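Long-range contacts in ricin B-related lectin (Polyporus squamosus, PDB 3PHZ), which binds galactose through a ricin-type beta-trefoil lectin domain and calcium through a C-terminal domain: residues Ile11-Val16 with Val117-Gly122; Leu234-Met239 with Asn251-Arg256. All blocks are in the same frame, centred on the assembly; numbering follows the deposited sequence.

Contact 1: residues Ile11-Val16 with Val117-Gly122; sequences IASAYV and VTLLNG
Leu-119 reaches across to the chain turn at Ser-13 to Val-16 and makes most of its contact through one methyl, CD2. Its CG stands anti to the backbone N (chi1 176°), which carries the branch out from strand 116-120 toward residues 13-16. The closest approach is 3.4 Å between Leu-119 CD2 and Val-16 CG1, tighter than usual for two methyl carbons, and the two side chains cross at about a right angle. The same CD2 of Leu-119 lies 3.6 Å from Ser-13 OG, an apolar methyl against a hydroxyl oxygen that is already engaged within its own turn. Ser-13 OG accepts from Tyr-15 N, two residues on, at 3.0 Å and 153° at the hydrogen: an ST turn. A second, weak bond reaches Ser-13 OG from Val-16 N at 3.5 Å. The turn begins on Ser-13, the last residue of strand 7-13, and sets Tyr-15 and Val-16 beside Leu-119. In the ricin-type beta-trefoil, whose repeats pack around a common core, the contact thus joins the exit of an early strand to the end of a much later one, with Ser-13 and Leu-119 buried and Gly-122 exposed. Farther out, the Tyr-15 ring borders both Leu-119 and Gly-122. Tyr-15 CD2 is 4.3 Å from Leu-119 CD2, an oblique approach, whereas Gly-122 C lies at the ring edge, 4.0 Å from Tyr-15 CE2. Trp-144 of strand 144-152 touches Ser-13, and its NE1 donates a hydrogen bond to Val-117 O, while Thr-140 packs against Tyr-15.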
ATOM      1  N   ILE A  11      12.684   7.981  27.729  1.00 18.60           N
ATOM      2  CA  ILE A  11      12.815   8.184  29.179  1.00 19.05           C
ATOM      3  C   ILE A  11      14.242   8.636  29.447  1.00 20.05           C
ATOM      4  O   ILE A  11      15.183   7.855  29.315  1.00 20.73           O
ATOM      5  CB  ILE A  11      12.495   6.912  29.960  1.00 19.62           C
ATOM      6  CG1 ILE A  11      11.130   6.319  29.506  1.00 18.17           C
ATOM      7  CG2 ILE A  11      12.631   7.165  31.474  1.00 18.87           C
ATOM      8  CD1 ILE A  11      10.792   4.950  30.227  1.00 21.18           C
ATOM      9  N   ALA A  12      14.376   9.918  29.783  1.00 21.78           N
ATOM     10  CA  ALA A  12      15.690  10.547  29.873  1.00 21.70           C
ATOM     11  C   ALA A  12      16.001  10.836  31.353  1.00 22.36           C
ATOM     12  O   ALA A  12      15.119  11.165  32.158  1.00 22.14           O
ATOM     13  CB  ALA A  12      15.734  11.876  29.079  1.00 22.81           C
ATOM     14  N   SER A  13      17.278  10.694  31.705  1.00 22.98           N
ATOM     15  CA  SER A  13      17.692  10.997  33.091  1.00 22.68           C
ATOM     16  C   SER A  13      17.622  12.500  33.338  1.00 23.75           C
ATOM     17  O   SER A  13      18.004  13.273  32.469  1.00 25.33           O
ATOM     18  CB  SER A  13      19.148  10.516  33.305  1.00 22.78           C
ATOM     19  OG  SER A  13      19.544  10.907  34.626  1.00 23.30           O
ATOM     20  N   ALA A  14      17.101  12.913  34.499  1.00 24.06           N
ATOM     21  CA  ALA A  14      17.165  14.347  34.891  1.00 25.16           C
ATOM     22  C   ALA A  14      18.470  14.641  35.626  1.00 26.33           C
ATOM     23  O   ALA A  14      18.802  15.818  35.879  1.00 28.23           O
ATOM     24  CB  ALA A  14      15.963  14.706  35.724  1.00 26.69           C
ATOM     25  N   TYR A  15      19.287  13.611  35.842  1.00 26.43           N
ATOM     26  CA  TYR A  15      20.514  13.699  36.658  1.00 26.84           C
ATOM     27  C   TYR A  15      21.763  14.059  35.836  1.00 28.97           C
ATOM     28  O   TYR A  15      22.658  14.814  36.275  1.00 28.22           O
ATOM     29  CB  TYR A  15      20.703  12.345  37.413  1.00 26.46           C
ATOM     30  CG  TYR A  15      21.962  12.334  38.267  1.00 25.56           C
ATOM     31  CD1 TYR A  15      22.001  13.026  39.472  1.00 26.57           C
ATOM     32  CD2 TYR A  15      23.085  11.634  37.861  1.00 29.95           C
ATOM     33  CE1 TYR A  15      23.118  13.021  40.258  1.00 27.69           C
ATOM     34  CE2 TYR A  15      24.259  11.647  38.631  1.00 31.42           C
ATOM     35  CZ  TYR A  15      24.244  12.330  39.827  1.00 31.61           C
ATOM     36  OH  TYR A  15      25.384  12.356  40.615  1.00 37.32           O
ATOM     37  N   VAL A  16      21.795  13.549  34.615  1.00 29.15           N
ATOM     38  CA  VAL A  16      22.891  13.802  33.723  1.00 31.07           C
ATOM     39  C   VAL A  16      22.312  14.132  32.350  1.00 30.85           C
ATOM     40  O   VAL A  16      21.320  13.526  31.947  1.00 28.97           O
ATOM     41  CB  VAL A  16      23.869  12.651  33.654  1.00 31.24           C
ATOM     42  CG1 VAL A  16      23.173  11.361  33.353  1.00 34.60           C
ATOM     43  CG2 VAL A  16      24.911  12.916  32.620  1.00 36.39           C
ATOM     44  N   VAL A 117      13.539   3.318  40.036  1.00 22.25           N
ATOM     45  CA  VAL A 117      14.486   3.217  38.924  1.00 21.62           C
ATOM     46  C   VAL A 117      15.492   4.332  39.110  1.00 20.54           C
ATOM     47  O   VAL A 117      15.125   5.477  39.259  1.00 21.87           O
ATOM     48  CB  VAL A 117      13.786   3.355  37.549  1.00 21.51           C
ATOM     49  CG1 VAL A 117      14.853   3.336  36.365  1.00 21.48           C
ATOM     50  CG2 VAL A 117      12.793   2.175  37.355  1.00 22.82           C
ATOM     51  N   THR A 118      16.759   3.934  39.166  1.00 20.94           N
ATOM     52  CA  THR A 118      17.867   4.797  39.651  1.00 19.86           C
ATOM     53  C   THR A 118      19.027   4.735  38.692  1.00 20.18           C
ATOM     54  O   THR A 118      19.470   3.643  38.306  1.00 21.18           O
ATOM     55  CB  THR A 118      18.326   4.341  41.087  1.00 18.92           C
ATOM     56  OG1 THR A 118      17.174   4.379  41.970  1.00 20.88           O
ATOM     57  CG2 THR A 118      19.404   5.273  41.639  1.00 20.27           C
ATOM     58  N   LEU A 119      19.573   5.903  38.334  1.00 20.32           N
ATOM     59  CA  LEU A 119      20.834   5.892  37.564  1.00 22.73           C
ATOM     60  C   LEU A 119      21.976   5.852  38.603  1.00 23.54           C
ATOM     61  O   LEU A 119      22.194   6.821  39.346  1.00 24.54           O
ATOM     62  CB  LEU A 119      20.985   7.154  36.705  1.00 22.31           C
ATOM     63  CG  LEU A 119      22.315   7.298  35.921  1.00 25.73           C
ATOM     64  CD1 LEU A 119      22.526   6.054  35.133  1.00 24.72           C
ATOM     65  CD2 LEU A 119      22.191   8.523  35.039  1.00 27.07           C
ATOM     66  N   LEU A 120      22.699   4.744  38.637  1.00 23.20           N
ATOM     67  CA  LEU A 120      23.671   4.506  39.723  1.00 24.14           C
ATOM     68  C   LEU A 120      25.050   4.805  39.155  1.00 25.94           C
ATOM     69  O   LEU A 120      25.411   4.257  38.113  1.00 23.98           O
ATOM     70  CB  LEU A 120      23.590   3.050  40.204  1.00 23.27           C
ATOM     71  CG  LEU A 120      24.529   2.628  41.367  1.00 25.91           C
ATOM     72  CD1 LEU A 120      24.055   3.366  42.624  1.00 29.23           C
ATOM     73  CD2 LEU A 120      24.526   1.112  41.604  1.00 26.97           C
ATOM     74  N   ASN A 121      25.847   5.636  39.865  1.00 27.50           N
ATOM     75  CA  ASN A 121      27.230   5.919  39.466  1.00 29.16           C
ATOM     76  C   ASN A 121      27.289   6.591  38.090  1.00 30.78           C
ATOM     77  O   ASN A 121      28.181   6.311  37.291  1.00 30.86           O
ATOM     78  CB  ASN A 121      28.108   4.665  39.522  1.00 29.02           C
ATOM     79  CG  ASN A 121      28.192   4.111  40.890  1.00 28.82           C
ATOM     80  OD1 ASN A 121      27.909   2.941  41.124  1.00 31.04           O
ATOM     81  ND2 ASN A 121      28.510   4.964  41.843  1.00 28.28           N
ATOM     82  N   GLY A 122      26.276   7.407  37.824  1.00 31.64           N
ATOM     83  CA  GLY A 122      26.199   8.184  36.601  1.00 33.50           C
ATOM     84  C   GLY A 122      27.061   9.420  36.791  1.00 36.43           C
ATOM     85  O   GLY A 122      27.783   9.775  35.853  1.00 41.02           O
TER

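Contact 2: residues Leu234-Met239 with Asn251-Arg256; sequences LLCGLM and NWFVER
Gly-237 and Trp-252 form an antiparallel hydrogen-bonded pair: Gly-237 N donates to Trp-252 O at 2.9 Å, nearly straight at 166°. In return, Gly-237 O takes two donors from opposite faces of its carbonyl plane, Trp-252 N at 3.2 Å, well above that plane, and Asn-251 ND2 at 3.2 Å. The amide of Asn-251 lies close to coplanar with this acceptor, and its ND2 also donates to Ala-212 O. Trp-252 folds back over the neighbouring strand because its CG sits between the backbone N and carbonyl carbon (chi1 60°). Gly-237 CA consequently lies 3.5 Å from the centroid of the five-membered ring of Trp-252, a CH-pi contact over the face, while Trp-252 NE1 makes a weak bond at the ring edge to Leu-238 O. Cys-236 SG approaches the Phe-253 ring obliquely, 3.8 Å from Phe-253 CZ, and Leu-235 CD2 meets Val-254 CG2 at 3.9 Å. The pairing belongs to the hairpin of strands 233-243 and 246-255 in the Agglutinin C-terminal region. Helix 208-226 packs on Leu-238, Asn-251 and Phe-253; helix 153-162 touches Leu-235, Trp-252 and Val-254, and strand 261-266 flanks 246-255.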
ATOM      1  N   LEU A 234       2.223   2.705  13.238  1.00 19.30           N
ATOM      2  CA  LEU A 234       3.056   3.849  12.818  1.00 19.40           C
ATOM      3  C   LEU A 234       2.168   4.801  12.057  1.00 19.04           C
ATOM      4  O   LEU A 234       1.519   4.396  11.101  1.00 19.85           O
ATOM      5  CB  LEU A 234       4.197   3.377  11.898  1.00 19.64           C
ATOM      6  CG  LEU A 234       5.396   2.802  12.664  1.00 24.49           C
ATOM      7  CD1 LEU A 234       5.110   1.784  13.782  1.00 28.24           C
ATOM      8  CD2 LEU A 234       6.406   2.276  11.628  1.00 22.75           C
ATOM      9  N   LEU A 235       2.048   6.055  12.502  1.00 18.92           N
ATOM     10  CA  LEU A 235       1.176   6.962  11.716  1.00 18.81           C
ATOM     11  C   LEU A 235       1.729   7.143  10.284  1.00 19.00           C
ATOM     12  O   LEU A 235       2.898   7.507  10.094  1.00 18.64           O
ATOM     13  CB  LEU A 235       1.092   8.342  12.381  1.00 18.47           C
ATOM     14  CG  LEU A 235       0.198   9.390  11.696  1.00 20.32           C
ATOM     15  CD1 LEU A 235      -1.272   8.920  11.593  1.00 19.84           C
ATOM     16  CD2 LEU A 235       0.267  10.711  12.486  1.00 21.73           C
ATOM     17  N   CYS A 236       0.858   6.947   9.299  1.00 18.73           N
ATOM     18  CA  CYS A 236       1.216   7.225   7.880  1.00 18.58           C
ATOM     19  C   CYS A 236      -0.119   7.428   7.126  1.00 17.81           C
ATOM     20  O   CYS A 236      -0.804   6.433   6.819  1.00 20.46           O
ATOM     21  CB  CYS A 236       2.022   6.054   7.255  1.00 17.98           C
ATOM     22  SG  CYS A 236       2.466   6.489   5.524  1.00 21.14           S
ATOM     23  N   GLY A 237      -0.442   8.673   6.820  1.00 17.62           N
ATOM     24  CA  GLY A 237      -1.685   8.994   6.148  1.00 18.76           C
ATOM     25  C   GLY A 237      -1.560   8.943   4.658  1.00 20.19           C
ATOM     26  O   GLY A 237      -0.469   8.984   4.112  1.00 18.98           O
ATOM     27  N   LEU A 238      -2.710   8.911   4.004  1.00 20.40           N
ATOM     28  CA  LEU A 238      -2.833   9.151   2.580  1.00 20.92           C
ATOM     29  C   LEU A 238      -3.799  10.320   2.410  1.00 20.89           C
ATOM     30  O   LEU A 238      -4.704  10.472   3.231  1.00 20.01           O
ATOM     31  CB  LEU A 238      -3.410   7.823   2.008  1.00 23.89           C
ATOM     32  CG  LEU A 238      -4.007   7.615   0.675  1.00 32.30           C
ATOM     33  CD1 LEU A 238      -3.061   8.074  -0.442  1.00 36.67           C
ATOM     34  CD2 LEU A 238      -4.022   6.061   0.750  1.00 37.73           C
ATOM     35  N   MET A 239      -3.602  11.149   1.386  1.00 19.45           N
ATOM     36  CA  MET A 239      -4.579  12.205   1.022  1.00 22.40           C
ATOM     37  C   MET A 239      -4.590  12.347  -0.478  1.00 22.81           C
ATOM     38  O   MET A 239      -3.579  12.072  -1.154  1.00 21.48           O
ATOM     39  CB  MET A 239      -4.285  13.532   1.682  1.00 24.85           C
ATOM     40  CG  MET A 239      -3.001  14.215   1.296  1.00 29.95           C
ATOM     41  SD  MET A 239      -3.088  16.087   1.086  1.00 42.95           S
ATOM     42  CE  MET A 239      -4.187  15.822  -0.304  1.00 24.91           C
ATOM     43  N   ASN A 251       1.410  11.397   0.954  1.00 19.23           N
ATOM     44  CA  ASN A 251       1.309  10.838   2.269  1.00 19.64           C
ATOM     45  C   ASN A 251       1.361  11.996   3.240  1.00 18.88           C
ATOM     46  O   ASN A 251       1.716  13.111   2.868  1.00 18.46           O
ATOM     47  CB  ASN A 251       2.447   9.825   2.539  1.00 17.80           C
ATOM     48  CG  ASN A 251       2.357   8.631   1.613  1.00 20.60           C
ATOM     49  OD1 ASN A 251       3.123   8.541   0.640  1.00 18.65           O
ATOM     50  ND2 ASN A 251       1.404   7.714   1.877  1.00 18.35           N
ATOM     51  N   TRP A 252       1.035  11.728   4.490  1.00 19.24           N
ATOM     52  CA  TRP A 252       1.082  12.781   5.513  1.00 17.94           C
ATOM     53  C   TRP A 252       1.425  12.216   6.877  1.00 19.87           C
ATOM     54  O   TRP A 252       1.192  11.032   7.154  1.00 19.62           O
ATOM     55  CB  TRP A 252      -0.182  13.703   5.551  1.00 18.50           C
ATOM     56  CG  TRP A 252      -1.461  12.976   5.837  1.00 20.00           C
ATOM     57  CD1 TRP A 252      -2.328  12.444   4.900  1.00 17.44           C
ATOM     58  CD2 TRP A 252      -1.990  12.647   7.130  1.00 19.85           C
ATOM     59  NE1 TRP A 252      -3.371  11.800   5.544  1.00 19.47           N
ATOM     60  CE2 TRP A 252      -3.185  11.922   6.915  1.00 20.23           C
ATOM     61  CE3 TRP A 252      -1.549  12.874   8.462  1.00 20.17           C
ATOM     62  CZ2 TRP A 252      -3.962  11.396   7.994  1.00 18.30           C
ATOM     63  CZ3 TRP A 252      -2.345  12.391   9.549  1.00 18.37           C
ATOM     64  CH2 TRP A 252      -3.533  11.656   9.301  1.00 17.66           C
ATOM     65  N   PHE A 253       2.027  13.077   7.708  1.00 20.37           N
ATOM     66  CA  PHE A 253       2.551  12.724   9.019  1.00 18.36           C
ATOM     67  C   PHE A 253       2.325  13.901   9.921  1.00 18.70           C
ATOM     68  O   PHE A 253       1.881  14.982   9.470  1.00 19.73           O
ATOM     69  CB  PHE A 253       4.085  12.512   8.876  1.00 18.43           C
ATOM     70  CG  PHE A 253       4.428  11.339   7.985  1.00 18.53           C
ATOM     71  CD1 PHE A 253       4.417  10.024   8.514  1.00 19.81           C
ATOM     72  CD2 PHE A 253       4.786  11.526   6.663  1.00 18.57           C
ATOM     73  CE1 PHE A 253       4.726   8.916   7.684  1.00 19.37           C
ATOM     74  CE2 PHE A 253       5.069  10.463   5.828  1.00 20.96           C
ATOM     75  CZ  PHE A 253       5.041   9.131   6.327  1.00 19.45           C
ATOM     76  N   VAL A 254       2.633  13.741  11.211  1.00 19.60           N
ATOM     77  CA  VAL A 254       2.718  14.961  12.077  1.00 19.67           C
ATOM     78  C   VAL A 254       4.128  15.072  12.569  1.00 21.23           C
ATOM     79  O   VAL A 254       4.910  14.100  12.454  1.00 21.94           O
ATOM     80  CB  VAL A 254       1.690  14.999  13.247  1.00 19.97           C
ATOM     81  CG1 VAL A 254       0.247  14.868  12.666  1.00 19.09           C
ATOM     82  CG2 VAL A 254       1.902  13.852  14.211  1.00 19.79           C
ATOM     83  N   GLU A 255       4.476  16.236  13.126  1.00 21.77           N
ATOM     84  CA  GLU A 255       5.878  16.466  13.592  1.00 22.19           C
ATOM     85  C   GLU A 255       6.105  16.145  15.056  1.00 23.11           C
ATOM     86  O   GLU A 255       5.344  16.589  15.920  1.00 23.17           O
ATOM     87  CB  GLU A 255       6.223  17.935  13.379  1.00 21.82           C
ATOM     88  CG  GLU A 255       6.337  18.330  11.955  1.00 25.08           C
ATOM     89  CD  GLU A 255       7.541  17.637  11.291  1.00 31.11           C
ATOM     90  OE1 GLU A 255       8.615  17.546  11.923  1.00 33.68           O
ATOM     91  OE2 GLU A 255       7.413  17.178  10.143  1.00 30.77           O
ATOM     92  N   ARG A 256       7.230  15.514  15.382  1.00 23.00           N
ATOM     93  CA  ARG A 256       7.508  15.285  16.780  1.00 25.23           C
ATOM     94  C   ARG A 256       7.642  16.571  17.571  1.00 23.75           C
ATOM     95  O   ARG A 256       7.269  16.655  18.729  1.00 25.15           O
ATOM     96  CB  ARG A 256       8.789  14.524  16.924  1.00 25.71           C
ATOM     97  CG  ARG A 256       8.509  13.050  16.957  1.00 26.60           C
ATOM     98  CD  ARG A 256       9.753  12.348  17.278  1.00 25.83           C
ATOM     99  NE  ARG A 256       9.576  10.917  17.068  1.00 22.41           N
ATOM    100  CZ  ARG A 256      10.535  10.039  17.337  1.00 21.93           C
ATOM    101  NH1 ARG A 256      11.670  10.494  17.896  1.00 22.35           N
ATOM    102  NH2 ARG A 256      10.320   8.739  17.132  1.00 20.69           N
TER

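Both segments of contact 1 precede those of contact 2 in sequence, and the chain's centre lies between the two sites, whose centres are 33 Å apart. Their nearest atoms are about 10 Å apart, so they do not touch. Contact 1 joins parts of the beta-trefoil region 101 residues apart at their closest ends, whereas contact 2 is local, within one hairpin. Successive strand pairs, 7-13 with 144-152, 144-152 with 178-180 and 178-180 with 233-243, link the two regions. Contact 1 thus belongs to the lectin part that holds galactose, though away from the sugar site, and contact 2 to the calcium-binding C-terminal part: the side chain of Leu-238 is about 6 Å from that of Asp-209, a ligand of both calcium ions.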